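PDB 3SL7: CBS domain-containing protein CBSX2, chloroplastic from Arabidopsis thaliana, which probably modulates plant development by regulating the thioredoxin system of the chloroplast, as a redox regulator built from a pair of CBS domains. Local coordinates for residues 6-18 and 141-153. Residues are numbered along the deposited sequence; the frame is centred on the assembly and turned at random.
Sequences VGDFMTPRQNLHV and LIGILTRGNVVRA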
loop_
_atom_site.group_PDB
_atom_site.type_symbol
_atom_site.label_atom_id
_atom_site.label_comp_id
_atom_site.label_asym_id
_atom_site.label_seq_id
_atom_site.Cartn_x
_atom_site.Cartn_y
_atom_site.Cartn_z
ATOM N N VAL A 6 -15.099 5.473 14.120
ATOM C CA VAL A 6 -14.352 4.500 13.334
ATOM C C VAL A 6 -15.299 3.617 12.521
ATOM O O VAL A 6 -15.070 3.369 11.342
ATOM C CB VAL A 6 -13.462 3.638 14.240
ATOM C CG1 VAL A 6 -12.884 2.437 13.472
ATOM C CG2 VAL A 6 -12.362 4.493 14.837
ATOM N N GLY A 7 -16.376 3.153 13.148
ATOM C CA GLY A 7 -17.270 2.214 12.493
ATOM C C GLY A 7 -17.859 2.737 11.202
ATOM O O GLY A 7 -18.264 1.969 10.328
ATOM N N ASP A 8 -17.919 4.057 11.087
ATOM C CA ASP A 8 -18.488 4.693 9.900
ATOM C C ASP A 8 -17.583 4.580 8.672
ATOM O O ASP A 8 -18.061 4.672 7.541
ATOM C CB ASP A 8 -18.780 6.170 10.178
ATOM C CG ASP A 8 -19.817 6.367 11.281
ATOM O OD1 ASP A 8 -20.861 5.676 11.269
ATOM O OD2 ASP A 8 -19.580 7.203 12.173
ATOM N N PHE A 9 -16.284 4.395 8.886
ATOM C CA PHE A 9 -15.327 4.455 7.771
ATOM C C PHE A 9 -14.256 3.376 7.741
ATOM O O PHE A 9 -13.413 3.366 6.850
ATOM C CB PHE A 9 -14.661 5.821 7.735
ATOM C CG PHE A 9 -15.624 6.946 7.500
ATOM C CD1 PHE A 9 -16.034 7.265 6.218
ATOM C CD2 PHE A 9 -16.121 7.676 8.561
ATOM C CE1 PHE A 9 -16.915 8.293 5.998
ATOM C CE2 PHE A 9 -17.007 8.711 8.345
ATOM C CZ PHE A 9 -17.407 9.017 7.062
HETATM N N MSE A 10 -14.286 2.467 8.705
HETATM C CA MSE A 10 -13.291 1.400 8.754
HETATM C C MSE A 10 -13.438 0.419 7.604
HETATM O O MSE A 10 -14.502 0.298 6.984
HETATM C CB MSE A 10 -13.429 0.616 10.053
HETATM C CG MSE A 10 -14.673 -0.244 10.065
HETATM SE SE MSE A 10 -14.858 -1.139 11.768
HETATM C CE MSE A 10 -16.244 -2.447 11.288
ATOM N N THR A 11 -12.358 -0.301 7.347
ATOM C CA THR A 11 -12.366 -1.405 6.417
ATOM C C THR A 11 -13.087 -2.560 7.080
ATOM O O THR A 11 -12.674 -3.017 8.146
ATOM C CB THR A 11 -10.917 -1.831 6.093
ATOM O OG1 THR A 11 -10.205 -0.696 5.584
ATOM C CG2 THR A 11 -10.897 -2.947 5.064
ATOM N N PRO A 12 -14.166 -3.040 6.451
ATOM C CA PRO A 12 -14.989 -4.145 6.953
ATOM C C PRO A 12 -14.164 -5.410 7.128
ATOM O O PRO A 12 -13.144 -5.569 6.465
ATOM C CB PRO A 12 -15.994 -4.367 5.822
ATOM C CG PRO A 12 -15.995 -3.102 5.046
ATOM C CD PRO A 12 -14.614 -2.573 5.130
ATOM N N ARG A 13 -14.616 -6.295 8.008
ATOM C CA ARG A 13 -13.974 -7.582 8.245
ATOM C C ARG A 13 -13.776 -8.337 6.932
ATOM O O ARG A 13 -12.744 -8.970 6.721
ATOM C CB ARG A 13 -14.847 -8.403 9.201
ATOM C CG ARG A 13 -14.297 -9.744 9.687
ATOM C CD ARG A 13 -15.387 -10.422 10.529
ATOM N NE ARG A 13 -15.007 -11.702 11.126
ATOM C CZ ARG A 13 -14.861 -11.912 12.434
ATOM N NH1 ARG A 13 -15.045 -10.924 13.303
ATOM N NH2 ARG A 13 -14.522 -13.114 12.878
ATOM N N GLN A 14 -14.766 -8.263 6.045
ATOM C CA GLN A 14 -14.734 -9.050 4.814
ATOM C C GLN A 14 -13.597 -8.639 3.890
ATOM O O GLN A 14 -13.242 -9.379 2.976
ATOM C CB GLN A 14 -16.078 -8.995 4.070
ATOM C CG GLN A 14 -16.561 -7.592 3.725
ATOM C CD GLN A 14 -17.561 -7.050 4.732
ATOM O OE1 GLN A 14 -17.462 -7.309 5.934
ATOM N NE2 GLN A 14 -18.540 -6.300 4.241
ATOM N N ASN A 15 -13.017 -7.470 4.136
ATOM C CA ASN A 15 -11.911 -7.003 3.308
ATOM C C ASN A 15 -10.558 -7.070 4.008
ATOM O O ASN A 15 -9.560 -6.575 3.489
ATOM C CB ASN A 15 -12.202 -5.600 2.777
ATOM C CG ASN A 15 -13.484 -5.547 1.966
ATOM O OD1 ASN A 15 -14.358 -4.716 2.206
ATOM N ND2 ASN A 15 -13.609 -6.455 1.007
ATOM N N LEU A 16 -10.524 -7.692 5.181
ATOM C CA LEU A 16 -9.269 -7.858 5.907
ATOM C C LEU A 16 -8.463 -8.995 5.313
ATOM O O LEU A 16 -9.016 -9.918 4.708
ATOM C CB LEU A 16 -9.500 -8.157 7.391
ATOM C CG LEU A 16 -10.314 -7.100 8.134
ATOM C CD1 LEU A 16 -10.585 -7.413 9.613
ATOM C CD2 LEU A 16 -9.862 -5.673 7.873
ATOM N N HIS A 17 -7.150 -8.911 5.491
ATOM C CA HIS A 17 -6.261 -10.012 5.169
ATOM C C HIS A 17 -5.529 -10.369 6.449
ATOM O O HIS A 17 -4.761 -9.567 6.977
ATOM C CB HIS A 17 -5.304 -9.584 4.065
ATOM C CG HIS A 17 -5.982 -8.825 2.970
ATOM N ND1 HIS A 17 -6.929 -9.397 2.144
ATOM C CD2 HIS A 17 -5.886 -7.529 2.589
ATOM C CE1 HIS A 17 -7.366 -8.494 1.287
ATOM N NE2 HIS A 17 -6.751 -7.349 1.538
ATOM N N VAL A 18 -5.803 -11.560 6.969
ATOM C CA VAL A 18 -5.293 -11.938 8.273
ATOM C C VAL A 18 -4.353 -13.116 8.150
ATOM O O VAL A 18 -4.440 -13.891 7.198
ATOM C CB VAL A 18 -6.425 -12.335 9.238
ATOM C CG1 VAL A 18 -7.391 -11.156 9.460
ATOM C CG2 VAL A 18 -7.171 -13.540 8.708
ATOM N N LEU A 141 -11.336 -9.305 15.935
ATOM C CA LEU A 141 -11.053 -8.373 14.857
ATOM C C LEU A 141 -12.301 -8.176 14.007
ATOM O O LEU A 141 -12.810 -9.135 13.437
ATOM C CB LEU A 141 -9.948 -8.947 13.979
ATOM C CG LEU A 141 -9.535 -8.067 12.814
ATOM C CD1 LEU A 141 -9.014 -6.757 13.369
ATOM C CD2 LEU A 141 -8.459 -8.777 11.978
ATOM N N ILE A 142 -12.804 -6.948 13.921
ATOM C CA ILE A 142 -14.009 -6.715 13.124
ATOM C C ILE A 142 -13.745 -5.756 11.975
ATOM O O ILE A 142 -14.570 -5.576 11.086
ATOM C CB ILE A 142 -15.194 -6.217 13.975
ATOM C CG1 ILE A 142 -14.836 -4.921 14.701
ATOM C CG2 ILE A 142 -15.624 -7.284 14.967
ATOM C CD1 ILE A 142 -16.045 -4.269 15.419
ATOM N N GLY A 143 -12.569 -5.146 11.984
ATOM C CA GLY A 143 -12.212 -4.260 10.903
ATOM C C GLY A 143 -10.834 -3.688 11.109
ATOM O O GLY A 143 -10.146 -4.000 12.075
ATOM N N ILE A 144 -10.431 -2.826 10.197
ATOM C CA ILE A 144 -9.197 -2.110 10.385
ATOM C C ILE A 144 -9.394 -0.685 9.892
ATOM O O ILE A 144 -10.123 -0.448 8.929
ATOM C CB ILE A 144 -7.999 -2.847 9.678
ATOM C CG1 ILE A 144 -6.664 -2.286 10.138
ATOM C CG2 ILE A 144 -8.101 -2.773 8.156
ATOM C CD1 ILE A 144 -5.505 -3.246 9.879
ATOM N N LEU A 145 -8.787 0.268 10.591
ATOM C CA LEU A 145 -8.768 1.650 10.122
ATOM C C LEU A 145 -7.408 1.963 9.517
ATOM O O LEU A 145 -6.375 1.856 10.183
ATOM C CB LEU A 145 -9.053 2.629 11.263
ATOM C CG LEU A 145 -9.228 4.083 10.806
ATOM C CD1 LEU A 145 -10.544 4.247 10.023
ATOM C CD2 LEU A 145 -9.189 5.040 11.997
ATOM N N THR A 146 -7.419 2.369 8.255
ATOM C CA THR A 146 -6.195 2.685 7.545
ATOM C C THR A 146 -6.177 4.174 7.276
ATOM O O THR A 146 -7.206 4.822 7.367
ATOM C CB THR A 146 -6.154 1.970 6.189
ATOM O OG1 THR A 146 -7.146 2.539 5.326
ATOM C CG2 THR A 146 -6.440 0.470 6.357
ATOM N N ARG A 147 -5.016 4.712 6.916
ATOM C CA ARG A 147 -4.935 6.120 6.557
ATOM C C ARG A 147 -5.854 6.401 5.377
ATOM O O ARG A 147 -6.510 7.442 5.322
ATOM C CB ARG A 147 -3.497 6.520 6.240
ATOM C CG ARG A 147 -2.618 6.665 7.471
ATOM C CD ARG A 147 -1.172 6.956 7.087
ATOM N NE ARG A 147 -1.050 8.131 6.225
ATOM C CZ ARG A 147 -1.136 9.387 6.655
ATOM N NH1 ARG A 147 -1.362 9.637 7.942
ATOM N NH2 ARG A 147 -1.003 10.396 5.800
ATOM N N GLY A 148 -5.908 5.458 4.442
ATOM C CA GLY A 148 -6.805 5.558 3.305
ATOM C C GLY A 148 -8.272 5.670 3.703
ATOM O O GLY A 148 -9.027 6.413 3.088
ATOM N N ASN A 149 -8.687 4.915 4.717
ATOM C CA ASN A 149 -10.045 5.033 5.235
ATOM C C ASN A 149 -10.299 6.439 5.751
ATOM O O ASN A 149 -11.380 6.984 5.566
ATOM C CB ASN A 149 -10.295 4.052 6.384
ATOM C CG ASN A 149 -10.328 2.614 5.934
ATOM O OD1 ASN A 149 -10.655 2.319 4.780
ATOM N ND2 ASN A 149 -9.999 1.697 6.857
ATOM N N VAL A 150 -9.306 7.012 6.426
ATOM C CA VAL A 150 -9.476 8.326 7.036
ATOM C C VAL A 150 -9.574 9.387 5.952
ATOM O O VAL A 150 -10.388 10.297 6.034
ATOM C CB VAL A 150 -8.331 8.656 8.020
ATOM C CG1 VAL A 150 -8.470 10.082 8.542
ATOM C CG2 VAL A 150 -8.317 7.654 9.177
ATOM N N VAL A 151 -8.756 9.264 4.917
ATOM C CA VAL A 151 -8.856 10.186 3.790
ATOM C C VAL A 151 -10.232 10.062 3.116
ATOM O O VAL A 151 -10.871 11.056 2.763
ATOM C CB VAL A 151 -7.745 9.924 2.781
ATOM C CG1 VAL A 151 -7.926 10.801 1.533
ATOM C CG2 VAL A 151 -6.390 10.158 3.440
ATOM N N ARG A 152 -10.689 8.831 2.947
ATOM C CA ARG A 152 -12.004 8.588 2.377
ATOM C C ARG A 152 -13.070 9.309 3.188
ATOM O O ARG A 152 -14.004 9.883 2.630
ATOM C CB ARG A 152 -12.289 7.089 2.340
ATOM C CG ARG A 152 -13.542 6.701 1.588
ATOM C CD ARG A 152 -13.559 5.198 1.361
ATOM N NE ARG A 152 -14.867 4.721 0.929
ATOM C CZ ARG A 152 -15.887 4.494 1.751
ATOM N NH1 ARG A 152 -15.753 4.710 3.052
ATOM N NH2 ARG A 152 -17.043 4.058 1.274
ATOM N N ALA A 153 -12.922 9.295 4.508
ATOM C CA ALA A 153 -13.893 9.958 5.380
ATOM C C ALA A 153 -13.894 11.466 5.172
ATOM O O ALA A 153 -14.951 12.075 5.025
ATOM C CB ALA A 153 -13.640 9.620 6.845
HETATM O O HOH W 1 -17.717 3.878 4.814
HETATM O O HOH W 2 -13.602 5.032 4.728
#
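Thr11 and Ile144 form an antiparallel hydrogen-bonded pair: Thr11 N donates to Ile144 O at 2.7 Å, and Ile144 N returns a bond to Thr11 O. The short strand 11-12 thereby edges the sheet beside strand 141-146, joining the start of the first CBS repeat to the end of the second. Thr11 is held from CB outward: CB lies 3.3 Å from Ile144 O and beside Ile144 CG2, CG2 skirts the same methyl, and OG1, turned anti to the carbonyl carbon (chi1 -57°), receives Asn149 ND2 at 2.7 Å. OG1 lies in the amide plane of Asn149 and the bond is nearly straight (157°). Thr146, the N-cap of the helix, accepts Asn149 N on OG1, while Phe9 O sits against Asn149 CB. One turn on, Ala153 CB stands over the centre of the Phe9 ring in a CH-pi contact, 3.3 Å from the centroid. A leucine in place of Phe9 would probably cost this methyl its flat aromatic face and weaken the seat of the 6-9 turn on helix 147-159. Beside the ring, Arg152 NH1 donates to two waters, one bound by Asp8 O, the other bridging Phe9 O and Asn149 O. Leu16 and Leu141 reach toward each other tip to tip, CD1 coming 3.4 Å from Leu141 CG, and Leu16 CD2 presses equally tightly on Ile144 CG2. The Val18 side chain runs past that of Leu141, CG1 against CD2, and Leu141 also packs on strand 39-43. Gly143, in a classic beta bulge with Ile142 opposite Val134, has no side chain to collide with Thr11 O or the selenium of Met10, a selenomethionine. Backbone pairing sets the register, one amide ties strand to helix, and apolar contacts close both ends, with two waters carrying the Arg152 guanidinium to backbone carbonyls.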